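PDB 5IMY: vaginolysin from Gardnerella vaginalis, which is a cholesterol-dependent cytolysin that probably binds cholesterol in host membranes and lyses host cells by forming pores. Local coordinates for residues T37-R42 with F95-N100; K99-N104 with Y350-V355; R245-D248 with P252-Y255. All coordinates share one frame; numbering follows the deposited sequence.

Contact 1: T37-R42 with F95-N100; sequences TNILAR and FRADKN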
ATOM      1  N   THR A  37      -7.009 -16.023 -33.947  1.00 59.71           N
ATOM      2  CA  THR A  37      -6.794 -15.906 -32.506  1.00 57.00           C
ATOM      3  C   THR A  37      -7.865 -16.660 -31.723  1.00 57.15           C
ATOM      4  O   THR A  37      -7.559 -17.620 -31.011  1.00 55.54           O
ATOM      5  CB  THR A  37      -6.762 -14.436 -32.073  1.00 63.45           C
ATOM      6  OG1 THR A  37      -5.819 -13.714 -32.871  1.00 67.73           O
ATOM      7  CG2 THR A  37      -6.354 -14.343 -30.606  1.00 55.74           C
ATOM      8  N   ASN A  38      -9.124 -16.234 -31.840  1.00 55.74           N
ATOM      9  CA  ASN A  38     -10.185 -16.864 -31.062  1.00 63.70           C
ATOM     10  C   ASN A  38     -10.413 -18.318 -31.450  1.00 54.50           C
ATOM     11  O   ASN A  38     -11.096 -19.036 -30.710  1.00 49.08           O
ATOM     12  CB  ASN A  38     -11.490 -16.081 -31.208  1.00 67.10           C
ATOM     13  CG  ASN A  38     -11.539 -14.861 -30.307  1.00 72.11           C
ATOM     14  OD1 ASN A  38     -11.979 -14.943 -29.160  1.00 71.65           O
ATOM     15  ND2 ASN A  38     -11.081 -13.725 -30.820  1.00 68.93           N
ATOM     16  N   ILE A  39      -9.862 -18.773 -32.578  1.00 54.53           N
ATOM     17  CA  ILE A  39     -10.067 -20.158 -32.981  1.00 47.97           C
ATOM     18  C   ILE A  39      -9.331 -21.106 -32.042  1.00 40.36           C
ATOM     19  O   ILE A  39      -9.753 -22.253 -31.853  1.00 41.14           O
ATOM     20  CB  ILE A  39      -9.632 -20.359 -34.447  1.00 46.83           C
ATOM     21  CG1 ILE A  39     -10.157 -21.690 -34.990  1.00 42.06           C
ATOM     22  CG2 ILE A  39      -8.111 -20.313 -34.582  1.00 46.63           C
ATOM     23  CD1 ILE A  39     -11.664 -21.735 -35.158  1.00 43.33           C
ATOM     24  N   LEU A  40      -8.228 -20.654 -31.443  1.00 42.07           N
ATOM     25  CA  LEU A  40      -7.417 -21.478 -30.555  1.00 40.48           C
ATOM     26  C   LEU A  40      -7.306 -20.863 -29.163  1.00 40.05           C
ATOM     27  O   LEU A  40      -6.337 -21.114 -28.443  1.00 45.94           O
ATOM     28  CB  LEU A  40      -6.026 -21.698 -31.152  1.00 38.77           C
ATOM     29  CG  LEU A  40      -5.927 -22.702 -32.304  1.00 37.98           C
ATOM     30  CD1 LEU A  40      -4.553 -22.631 -32.951  1.00 39.88           C
ATOM     31  CD2 LEU A  40      -6.216 -24.113 -31.818  1.00 40.12           C
ATOM     32  N   ALA A  41      -8.293 -20.066 -28.765  1.00 46.30           N
ATOM     33  CA  ALA A  41      -8.287 -19.435 -27.453  1.00 48.18           C
ATOM     34  C   ALA A  41      -9.057 -20.280 -26.447  1.00 46.57           C
ATOM     35  O   ALA A  41     -10.108 -20.845 -26.765  1.00 46.68           O
ATOM     36  CB  ALA A  41      -8.893 -18.032 -27.527  1.00 53.77           C
ATOM     37  N   ARG A  42      -8.523 -20.362 -25.231  1.00 56.51           N
ATOM     38  CA  ARG A  42      -9.136 -21.094 -24.134  1.00 54.41           C
ATOM     39  C   ARG A  42      -9.464 -20.121 -23.008  1.00 60.91           C
ATOM     40  O   ARG A  42      -8.773 -19.116 -22.815  1.00 62.30           O
ATOM     41  CB  ARG A  42      -8.202 -22.210 -23.632  1.00 55.61           C
ATOM     42  CG  ARG A  42      -8.676 -22.938 -22.379  1.00 67.66           C
ATOM     43  CD  ARG A  42      -7.979 -24.290 -22.221  1.00 63.44           C
ATOM     44  NE  ARG A  42      -6.518 -24.186 -22.254  1.00 59.66           N
ATOM     45  CZ  ARG A  42      -5.731 -24.138 -21.180  1.00 60.13           C
ATOM     46  NH1 ARG A  42      -6.242 -24.180 -19.956  1.00 53.94           N
ATOM     47  NH2 ARG A  42      -4.415 -24.048 -21.332  1.00 45.82           N
ATOM     48  N   PHE A  95      -3.519 -31.660 -37.902  1.00 32.15           N
ATOM     49  CA  PHE A  95      -4.559 -31.597 -36.887  1.00 31.51           C
ATOM     50  C   PHE A  95      -5.626 -30.605 -37.322  1.00 30.18           C
ATOM     51  O   PHE A  95      -5.459 -29.851 -38.284  1.00 40.13           O
ATOM     52  CB  PHE A  95      -4.017 -31.157 -35.520  1.00 32.91           C
ATOM     53  CG  PHE A  95      -2.764 -31.860 -35.094  1.00 32.09           C
ATOM     54  CD1 PHE A  95      -2.637 -33.231 -35.214  1.00 35.40           C
ATOM     55  CD2 PHE A  95      -1.713 -31.137 -34.559  1.00 35.45           C
ATOM     56  CE1 PHE A  95      -1.478 -33.867 -34.812  1.00 36.50           C
ATOM     57  CE2 PHE A  95      -0.555 -31.764 -34.158  1.00 41.87           C
ATOM     58  CZ  PHE A  95      -0.436 -33.131 -34.284  1.00 40.05           C
ATOM     59  N   ARG A  96      -6.733 -30.611 -36.588  1.00 33.06           N
ATOM     60  CA  ARG A  96      -7.688 -29.516 -36.622  1.00 34.24           C
ATOM     61  C   ARG A  96      -7.392 -28.560 -35.477  1.00 35.83           C
ATOM     62  O   ARG A  96      -7.090 -28.985 -34.358  1.00 34.95           O
ATOM     63  CB  ARG A  96      -9.121 -30.036 -36.503  1.00 37.57           C
ATOM     64  CG  ARG A  96      -9.592 -30.821 -37.707  1.00 37.29           C
ATOM     65  CD  ARG A  96     -10.840 -31.624 -37.396  1.00 38.22           C
ATOM     66  NE  ARG A  96     -11.028 -32.694 -38.372  1.00 41.51           N
ATOM     67  CZ  ARG A  96     -10.692 -33.968 -38.182  1.00 44.49           C
ATOM     68  NH1 ARG A  96     -10.155 -34.368 -37.035  1.00 47.72           N
ATOM     69  NH2 ARG A  96     -10.902 -34.853 -39.147  1.00 47.90           N
ATOM     70  N   ALA A  97      -7.463 -27.262 -35.765  1.00 39.05           N
ATOM     71  CA  ALA A  97      -7.356 -26.241 -34.727  1.00 31.87           C
ATOM     72  C   ALA A  97      -8.672 -26.244 -33.954  1.00 37.51           C
ATOM     73  O   ALA A  97      -9.548 -25.397 -34.139  1.00 39.17           O
ATOM     74  CB  ALA A  97      -7.053 -24.878 -35.336  1.00 34.87           C
ATOM     75  N   ASP A  98      -8.808 -27.231 -33.075  1.00 35.29           N
ATOM     76  CA  ASP A  98     -10.072 -27.496 -32.397  1.00 43.01           C
ATOM     77  C   ASP A  98      -9.823 -27.577 -30.893  1.00 37.89           C
ATOM     78  O   ASP A  98      -8.792 -27.132 -30.372  1.00 35.01           O
ATOM     79  CB  ASP A  98     -10.708 -28.779 -32.946  1.00 39.46           C
ATOM     80  CG  ASP A  98      -9.971 -30.028 -32.504  1.00 49.29           C
ATOM     81  OD1 ASP A  98      -8.724 -29.990 -32.432  1.00 45.87           O
ATOM     82  OD2 ASP A  98     -10.637 -31.045 -32.221  1.00 61.43           O
ATOM     83  N   LYS A  99     -10.783 -28.162 -30.172  1.00 41.12           N
ATOM     84  CA  LYS A  99     -10.682 -28.250 -28.718  1.00 41.42           C
ATOM     85  C   LYS A  99      -9.597 -29.231 -28.294  1.00 41.82           C
ATOM     86  O   LYS A  99      -8.913 -29.010 -27.287  1.00 45.37           O
ATOM     87  CB  LYS A  99     -12.029 -28.662 -28.124  1.00 38.53           C
ATOM     88  CG  LYS A  99     -12.148 -28.405 -26.632  1.00 44.32           C
ATOM     89  CD  LYS A  99     -13.184 -29.314 -25.990  1.00 45.46           C
ATOM     90  CE  LYS A  99     -13.378 -28.991 -24.515  1.00 64.94           C
ATOM     91  NZ  LYS A  99     -12.437 -29.739 -23.631  1.00 74.62           N
ATOM     92  N   ASN A 100      -9.427 -30.322 -29.043  1.00 41.08           N
ATOM     93  CA  ASN A 100      -8.418 -31.312 -28.686  1.00 39.23           C
ATOM     94  C   ASN A 100      -7.024 -30.698 -28.690  1.00 39.82           C
ATOM     95  O   ASN A 100      -6.249 -30.881 -27.744  1.00 40.39           O
ATOM     96  CB  ASN A 100      -8.489 -32.499 -29.648  1.00 45.14           C
ATOM     97  CG  ASN A 100      -9.672 -33.406 -29.369  1.00 51.77           C
ATOM     98  OD1 ASN A 100     -10.118 -33.531 -28.228  1.00 52.55           O
ATOM     99  ND2 ASN A 100     -10.185 -34.045 -30.413  1.00 52.56           N
TER
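Leu40 and Ala97 meet methyl to methyl, and the pairing is almost wholly apolar. CD2 of Leu40 lies 3.7 Å from CB of Ala97. The branch carbon CG of Leu40 follows at 3.9 Å from Ala97 CB, and CD1 at 4.1 Å, so the whole isopropyl fork bears on a single methyl. The first torsion of Leu40 (chi1 -76°) sets CG opposite the carbonyl carbon, and the fork thereby reaches closer to Ala97 than the initial direction of the side chain would suggest. Ile39 adds a looser touch, its CG1 standing 3.9 Å from Ala97 O and 4.5 Å from Ala97 CB.

Ala97, whose CB points at 37-42, is the centre of an inverse gamma turn, with phi/psi of -74°/78°. The turn joins strand 94-96, a strand of the large antiparallel sheet, to helix 99-102. Asp98 then occupies the N-cap position, its OD2 taking a weak bond from Asn100 N at 3.5 Å; OD1 accepts weakly from Leu101 N.

No hydrogen bond joins 37-42 to 95-100. Within 37-42, Leu40 N donates to Thr37 O at 3.1 Å, closing a turn ahead of strand 41-43. That strand runs parallel to the long strand 363-389, Arg42 exchanging backbone bonds with Gln364 and Asn366. Leu40 also packs on Leu363 of that strand and on Leu101 and Met102, while Thr37 touches Lys421 of the second subunit.

Contact 2: K99-N104 with Y350-V355; sequences KNLMDN and YTTSFV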
ATOM      1  N   LYS A  99     -10.783 -28.162 -30.172  1.00 41.12           N
ATOM      2  CA  LYS A  99     -10.682 -28.250 -28.718  1.00 41.42           C
ATOM      3  C   LYS A  99      -9.597 -29.231 -28.294  1.00 41.82           C
ATOM      4  O   LYS A  99      -8.913 -29.010 -27.287  1.00 45.37           O
ATOM      5  CB  LYS A  99     -12.029 -28.662 -28.124  1.00 38.53           C
ATOM      6  CG  LYS A  99     -12.148 -28.405 -26.632  1.00 44.32           C
ATOM      7  CD  LYS A  99     -13.184 -29.314 -25.990  1.00 45.46           C
ATOM      8  CE  LYS A  99     -13.378 -28.991 -24.515  1.00 64.94           C
ATOM      9  NZ  LYS A  99     -12.437 -29.739 -23.631  1.00 74.62           N
ATOM     10  N   ASN A 100      -9.427 -30.322 -29.043  1.00 41.08           N
ATOM     11  CA  ASN A 100      -8.418 -31.312 -28.686  1.00 39.23           C
ATOM     12  C   ASN A 100      -7.024 -30.698 -28.690  1.00 39.82           C
ATOM     13  O   ASN A 100      -6.249 -30.881 -27.744  1.00 40.39           O
ATOM     14  CB  ASN A 100      -8.489 -32.499 -29.648  1.00 45.14           C
ATOM     15  CG  ASN A 100      -9.672 -33.406 -29.369  1.00 51.77           C
ATOM     16  OD1 ASN A 100     -10.118 -33.531 -28.228  1.00 52.55           O
ATOM     17  ND2 ASN A 100     -10.185 -34.045 -30.413  1.00 52.56           N
ATOM     18  N   LEU A 101      -6.684 -29.963 -29.752  1.00 39.15           N
ATOM     19  CA  LEU A 101      -5.384 -29.305 -29.803  1.00 38.74           C
ATOM     20  C   LEU A 101      -5.216 -28.340 -28.637  1.00 34.89           C
ATOM     21  O   LEU A 101      -4.144 -28.275 -28.024  1.00 43.22           O
ATOM     22  CB  LEU A 101      -5.217 -28.572 -31.135  1.00 27.15           C
ATOM     23  CG  LEU A 101      -3.917 -27.779 -31.313  1.00 32.61           C
ATOM     24  CD1 LEU A 101      -2.692 -28.661 -31.110  1.00 27.95           C
ATOM     25  CD2 LEU A 101      -3.881 -27.136 -32.686  1.00 35.91           C
ATOM     26  N   MET A 102      -6.269 -27.587 -28.310  1.00 34.00           N
ATOM     27  CA  MET A 102      -6.198 -26.662 -27.184  1.00 38.50           C
ATOM     28  C   MET A 102      -5.966 -27.397 -25.872  1.00 41.93           C
ATOM     29  O   MET A 102      -5.376 -26.834 -24.944  1.00 43.08           O
ATOM     30  CB  MET A 102      -7.478 -25.829 -27.112  1.00 34.54           C
ATOM     31  CG  MET A 102      -7.604 -24.819 -28.240  1.00 40.16           C
ATOM     32  SD  MET A 102      -8.924 -23.616 -27.995  1.00 50.95           S
ATOM     33  CE  MET A 102     -10.376 -24.613 -28.316  1.00 45.61           C
ATOM     34  N   ASP A 103      -6.415 -28.646 -25.776  1.00 41.75           N
ATOM     35  CA  ASP A 103      -6.173 -29.467 -24.598  1.00 43.07           C
ATOM     36  C   ASP A 103      -4.862 -30.239 -24.677  1.00 44.16           C
ATOM     37  O   ASP A 103      -4.550 -31.003 -23.759  1.00 39.31           O
ATOM     38  CB  ASP A 103      -7.336 -30.444 -24.390  1.00 43.24           C
ATOM     39  CG  ASP A 103      -8.631 -29.739 -24.035  1.00 53.40           C
ATOM     40  OD1 ASP A 103      -8.579 -28.548 -23.661  1.00 54.31           O
ATOM     41  OD2 ASP A 103      -9.699 -30.378 -24.122  1.00 50.55           O
ATOM     42  N   ASN A 104      -4.091 -30.054 -25.751  1.00 41.33           N
ATOM     43  CA  ASN A 104      -2.812 -30.730 -25.947  1.00 36.93           C
ATOM     44  C   ASN A 104      -2.987 -32.225 -26.200  1.00 39.06           C
ATOM     45  O   ASN A 104      -2.094 -33.022 -25.904  1.00 43.64           O
ATOM     46  CB  ASN A 104      -1.872 -30.502 -24.758  1.00 41.43           C
ATOM     47  CG  ASN A 104      -0.417 -30.395 -25.177  1.00 38.07           C
ATOM     48  OD1 ASN A 104      -0.111 -30.057 -26.320  1.00 36.24           O
ATOM     49  ND2 ASN A 104       0.489 -30.677 -24.249  1.00 43.61           N
ATOM     50  N   TYR A 350       6.504 -29.062 -29.609  1.00 29.75           N
ATOM     51  CA  TYR A 350       6.144 -29.024 -31.017  1.00 37.60           C
ATOM     52  C   TYR A 350       5.416 -27.725 -31.319  1.00 33.62           C
ATOM     53  O   TYR A 350       4.773 -27.134 -30.447  1.00 33.86           O
ATOM     54  CB  TYR A 350       5.275 -30.227 -31.422  1.00 27.96           C
ATOM     55  CG  TYR A 350       3.885 -30.253 -30.824  1.00 31.96           C
ATOM     56  CD1 TYR A 350       2.776 -29.893 -31.579  1.00 29.71           C
ATOM     57  CD2 TYR A 350       3.677 -30.658 -29.511  1.00 31.91           C
ATOM     58  CE1 TYR A 350       1.502 -29.925 -31.041  1.00 32.54           C
ATOM     59  CE2 TYR A 350       2.407 -30.691 -28.965  1.00 30.85           C
ATOM     60  CZ  TYR A 350       1.324 -30.325 -29.734  1.00 36.64           C
ATOM     61  OH  TYR A 350       0.060 -30.358 -29.196  1.00 31.87           O
ATOM     62  N   THR A 351       5.537 -27.284 -32.567  1.00 31.64           N
ATOM     63  CA  THR A 351       4.896 -26.074 -33.057  1.00 29.12           C
ATOM     64  C   THR A 351       3.993 -26.430 -34.228  1.00 33.35           C
ATOM     65  O   THR A 351       4.342 -27.279 -35.055  1.00 32.64           O
ATOM     66  CB  THR A 351       5.937 -25.039 -33.499  1.00 34.73           C
ATOM     67  OG1 THR A 351       6.825 -24.753 -32.413  1.00 42.20           O
ATOM     68  CG2 THR A 351       5.265 -23.749 -33.956  1.00 32.20           C
ATOM     69  N   THR A 352       2.831 -25.786 -34.293  1.00 33.33           N
ATOM     70  CA  THR A 352       1.902 -25.970 -35.396  1.00 29.99           C
ATOM     71  C   THR A 352       1.800 -24.686 -36.208  1.00 31.31           C
ATOM     72  O   THR A 352       1.902 -23.580 -35.672  1.00 37.21           O
ATOM     73  CB  THR A 352       0.505 -26.368 -34.903  1.00 29.73           C
ATOM     74  OG1 THR A 352      -0.090 -25.271 -34.196  1.00 39.42           O
ATOM     75  CG2 THR A 352       0.577 -27.585 -33.991  1.00 29.19           C
ATOM     76  N   SER A 353       1.600 -24.852 -37.513  1.00 36.35           N
ATOM     77  CA  SER A 353       1.400 -23.741 -38.428  1.00 33.45           C
ATOM     78  C   SER A 353       0.148 -24.000 -39.252  1.00 34.82           C
ATOM     79  O   SER A 353      -0.189 -25.150 -39.550  1.00 29.91           O
ATOM     80  CB  SER A 353       2.610 -23.552 -39.353  1.00 33.95           C
ATOM     81  OG  SER A 353       3.782 -23.279 -38.608  1.00 34.76           O
ATOM     82  N   PHE A 354      -0.544 -22.924 -39.612  1.00 39.46           N
ATOM     83  CA  PHE A 354      -1.764 -23.051 -40.397  1.00 38.87           C
ATOM     84  C   PHE A 354      -1.440 -23.471 -41.825  1.00 32.71           C
ATOM     85  O   PHE A 354      -0.494 -22.974 -42.438  1.00 35.53           O
ATOM     86  CB  PHE A 354      -2.534 -21.732 -40.409  1.00 37.18           C
ATOM     87  CG  PHE A 354      -3.217 -21.412 -39.109  1.00 34.56           C
ATOM     88  CD1 PHE A 354      -4.324 -22.135 -38.697  1.00 40.00           C
ATOM     89  CD2 PHE A 354      -2.761 -20.379 -38.305  1.00 39.09           C
ATOM     90  CE1 PHE A 354      -4.958 -21.843 -37.505  1.00 37.07           C
ATOM     91  CE2 PHE A 354      -3.391 -20.081 -37.112  1.00 37.44           C
ATOM     92  CZ  PHE A 354      -4.491 -20.814 -36.711  1.00 30.37           C
ATOM     93  N   VAL A 355      -2.241 -24.397 -42.354  1.00 37.62           N
ATOM     94  CA  VAL A 355      -2.048 -24.853 -43.728  1.00 34.54           C
ATOM     95  C   VAL A 355      -2.321 -23.720 -44.708  1.00 31.71           C
ATOM     96  O   VAL A 355      -1.661 -23.608 -45.748  1.00 36.89           O
ATOM     97  CB  VAL A 355      -2.949 -26.071 -44.011  1.00 31.44           C
ATOM     98  CG1 VAL A 355      -2.876 -26.475 -45.484  1.00 36.61           C
ATOM     99  CG2 VAL A 355      -2.554 -27.238 -43.117  1.00 38.88           C
TER
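Tyr350 reaches out from strand 347-354 to Asn104, the residue that ends helix 99-102 in a Schellman motif. Asn104 has positive phi (69°), and two bonds lead back into the last turn, one of them Asn104 N to Leu101 O at 2.9 Å. The strand belongs to the large antiparallel sheet of the cytolysin, where it lies between strands 79-80 and 253-261, so the contact sets the end of a short helix against a face of that sheet.

The polar link is one hydrogen bond, Tyr350 OH to Asn104 OD1, 2.9 Å long. The phenol group comes in nearly head-on to the carbonyl, with a C=O to donor angle of 155°, and stands 23° out of the carbonyl plane. Amide and ring are almost coplanar, OD1 lying at the ring's edge and near its plane. The amide is held from its other end as well, since ND2 donates to Ser80 O and, weakly, to Asp187 OD2; these bonds oppose rotation of a buried group.

Apolar packing comes from Leu101. CG lies anti to the backbone N and extends the fork toward the sheet, where CD1 is 3.8 Å from Tyr350 OH and 4.4 Å from Tyr350 CE1. It too approaches the ring at its edge; Leu79, Val81, Val89 and Val259 pack round the tyrosine. The other methyl, CD2, is a more distant 4.5 Å from Thr352 OG1.

Within 99-104, Lys99 at the start of the helix and Asp103 just beyond its end form a salt bridge, in which Lys99 NZ approaches Asp103 OD2 to 2.9 Å on its syn lone pair.

Contact 3: R245-D248 with P252-Y255; sequences RGVD and PPVY
The carbonyl of Asp248 faces the ring nitrogen of Pro252, with Asp248 O and Pro252 N 3.0 Å apart and the two CA atoms separated by 5.3 Å. Proline has no N-H to give, so this close approach is not a hydrogen bond, although the chain bends back here in the manner of a tight turn. The same oxygen lies beside the ring carbons of Pro252, 3.7 Å from CD and 3.9 Å from CG, so that a polar atom of the loop rests against an apolar ring.

Among side chains, Val247 and Pro253 make the contact. CG1 of Val247 is placed against the pyrrolidine ring at 3.8 Å from Pro253 CD. Pro253 CG and Pro253 CB are both 3.9 Å from that same methyl carbon, which means that it sits over three ring carbons at once and not at one corner. The valine's first torsion (chi1 -175°) turns CG1 opposite the backbone N, and the two side chains cross at about a right angle.

The loop begins where helix 240-243 ends in a Schellman motif, with Gly246 as its C-prime residue at a positive phi of 86°. It closes at Pro253, where strand 253-261 of the large antiparallel sheet starts. Backbone bonds then run to both neighbours: Pro252 O and Val254 O probably accept from Ala97 N and Phe95 N, while Pro253 O probably accepts from Val355 N. On the loop side, Val247 O is hydrogen-bonded to Tyr28 OH, and Asp248 OD1 has a long, weak ion pair with Arg251 NE. Pro252 packs further on Tyr34 and Ile39, and Pro253 on Leu32.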
ATOM      1  N   ARG A 245     -15.421 -34.663 -42.789  1.00 58.02           N
ATOM      2  CA  ARG A 245     -14.351 -34.928 -41.823  1.00 53.72           C
ATOM      3  C   ARG A 245     -14.216 -33.740 -40.882  1.00 47.27           C
ATOM      4  O   ARG A 245     -13.537 -33.830 -39.855  1.00 46.34           O
ATOM      5  CB  ARG A 245     -12.991 -35.210 -42.469  1.00 50.51           C
ATOM      6  CG  ARG A 245     -12.863 -36.612 -43.047  1.00 56.68           C
ATOM      7  CD  ARG A 245     -11.460 -36.858 -43.563  1.00 59.38           C
ATOM      8  NE  ARG A 245     -11.389 -38.081 -44.353  1.00 61.25           N
ATOM      9  CZ  ARG A 245     -11.493 -39.305 -43.846  1.00 65.43           C
ATOM     10  NH1 ARG A 245     -11.681 -39.477 -42.544  1.00 60.59           N
ATOM     11  NH2 ARG A 245     -11.418 -40.359 -44.646  1.00 81.27           N
ATOM     12  N   GLY A 246     -14.848 -32.623 -41.229  1.00 45.34           N
ATOM     13  CA  GLY A 246     -14.865 -31.469 -40.356  1.00 48.37           C
ATOM     14  C   GLY A 246     -13.686 -30.538 -40.495  1.00 46.05           C
ATOM     15  O   GLY A 246     -13.308 -29.886 -39.515  1.00 45.22           O
ATOM     16  N   VAL A 247     -13.086 -30.454 -41.677  1.00 43.85           N
ATOM     17  CA  VAL A 247     -12.007 -29.506 -41.948  1.00 47.39           C
ATOM     18  C   VAL A 247     -12.631 -28.339 -42.704  1.00 49.76           C
ATOM     19  O   VAL A 247     -12.770 -28.376 -43.929  1.00 49.41           O
ATOM     20  CB  VAL A 247     -10.858 -30.147 -42.729  1.00 45.00           C
ATOM     21  CG1 VAL A 247      -9.711 -29.159 -42.879  1.00 48.62           C
ATOM     22  CG2 VAL A 247     -10.383 -31.414 -42.035  1.00 43.43           C
ATOM     23  N   ASP A 248     -13.011 -27.302 -41.962  1.00 46.81           N
ATOM     24  CA  ASP A 248     -13.640 -26.120 -42.527  1.00 53.73           C
ATOM     25  C   ASP A 248     -13.217 -24.925 -41.681  1.00 49.81           C
ATOM     26  O   ASP A 248     -12.426 -25.055 -40.740  1.00 47.40           O
ATOM     27  CB  ASP A 248     -15.163 -26.280 -42.575  1.00 67.33           C
ATOM     28  CG  ASP A 248     -15.746 -26.734 -41.250  1.00 57.85           C
ATOM     29  OD1 ASP A 248     -14.975 -27.214 -40.394  1.00 53.53           O
ATOM     30  OD2 ASP A 248     -16.975 -26.619 -41.068  1.00 69.23           O
ATOM     31  N   PRO A 252     -10.100 -25.184 -38.824  1.00 40.81           N
ATOM     32  CA  PRO A 252      -9.157 -25.143 -39.946  1.00 37.55           C
ATOM     33  C   PRO A 252      -8.027 -26.137 -39.753  1.00 35.01           C
ATOM     34  O   PRO A 252      -7.823 -26.653 -38.644  1.00 33.98           O
ATOM     35  CB  PRO A 252      -8.635 -23.698 -39.925  1.00 40.04           C
ATOM     36  CG  PRO A 252      -9.569 -22.945 -39.036  1.00 40.67           C
ATOM     37  CD  PRO A 252     -10.080 -23.934 -38.050  1.00 39.67           C
ATOM     38  N   PRO A 253      -7.273 -26.432 -40.808  1.00 32.15           N
ATOM     39  CA  PRO A 253      -6.145 -27.359 -40.688  1.00 34.08           C
ATOM     40  C   PRO A 253      -4.839 -26.681 -40.306  1.00 33.24           C
ATOM     41  O   PRO A 253      -4.549 -25.546 -40.690  1.00 35.62           O
ATOM     42  CB  PRO A 253      -6.050 -27.957 -42.100  1.00 32.75           C
ATOM     43  CG  PRO A 253      -6.549 -26.876 -42.987  1.00 32.95           C
ATOM     44  CD  PRO A 253      -7.591 -26.125 -42.212  1.00 36.16           C
ATOM     45  N   VAL A 254      -4.042 -27.414 -39.530  1.00 28.79           N
ATOM     46  CA  VAL A 254      -2.699 -27.000 -39.148  1.00 36.92           C
ATOM     47  C   VAL A 254      -1.769 -28.189 -39.336  1.00 31.38           C
ATOM     48  O   VAL A 254      -2.202 -29.342 -39.407  1.00 31.78           O
ATOM     49  CB  VAL A 254      -2.627 -26.488 -37.692  1.00 29.38           C
ATOM     50  CG1 VAL A 254      -3.617 -25.361 -37.475  1.00 33.83           C
ATOM     51  CG2 VAL A 254      -2.889 -27.619 -36.704  1.00 28.68           C
ATOM     52  N   TYR A 255      -0.470 -27.899 -39.406  1.00 36.00           N
ATOM     53  CA  TYR A 255       0.533 -28.948 -39.494  1.00 31.06           C
ATOM     54  C   TYR A 255       1.689 -28.637 -38.555  1.00 32.94           C
ATOM     55  O   TYR A 255       2.045 -27.476 -38.339  1.00 35.69           O
ATOM     56  CB  TYR A 255       1.055 -29.130 -40.928  1.00 27.66           C
ATOM     57  CG  TYR A 255       1.834 -27.956 -41.484  1.00 30.13           C
ATOM     58  CD1 TYR A 255       3.224 -27.941 -41.455  1.00 34.19           C
ATOM     59  CD2 TYR A 255       1.179 -26.875 -42.054  1.00 34.33           C
ATOM     60  CE1 TYR A 255       3.937 -26.874 -41.973  1.00 33.21           C
ATOM     61  CE2 TYR A 255       1.884 -25.805 -42.573  1.00 32.81           C
ATOM     62  CZ  TYR A 255       3.260 -25.811 -42.531  1.00 34.59           C
ATOM     63  OH  TYR A 255       3.957 -24.746 -43.048  1.00 41.03           O
TER

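In the fold
From the N terminus, contact 1 comes first, closing a loop of 52 residues between 37-42 and 95-100. Contact 2 opens on that second segment, Lys99 and Asn100 being common to both, and spans 245 residues before it closes at 350-355. Contact 3 is a short turn, 245-248 with 252-255, that opens and closes within this long span. No two contacts interleave. Strands 94-96 and 347-354 flank strand 253-261 on its two sides, which places all three contacts at one end of the large antiparallel sheet. Contact 1 further joins that end to the long strand 363-389, and Met102 SD reaches Ala41 O at 3.3 Å.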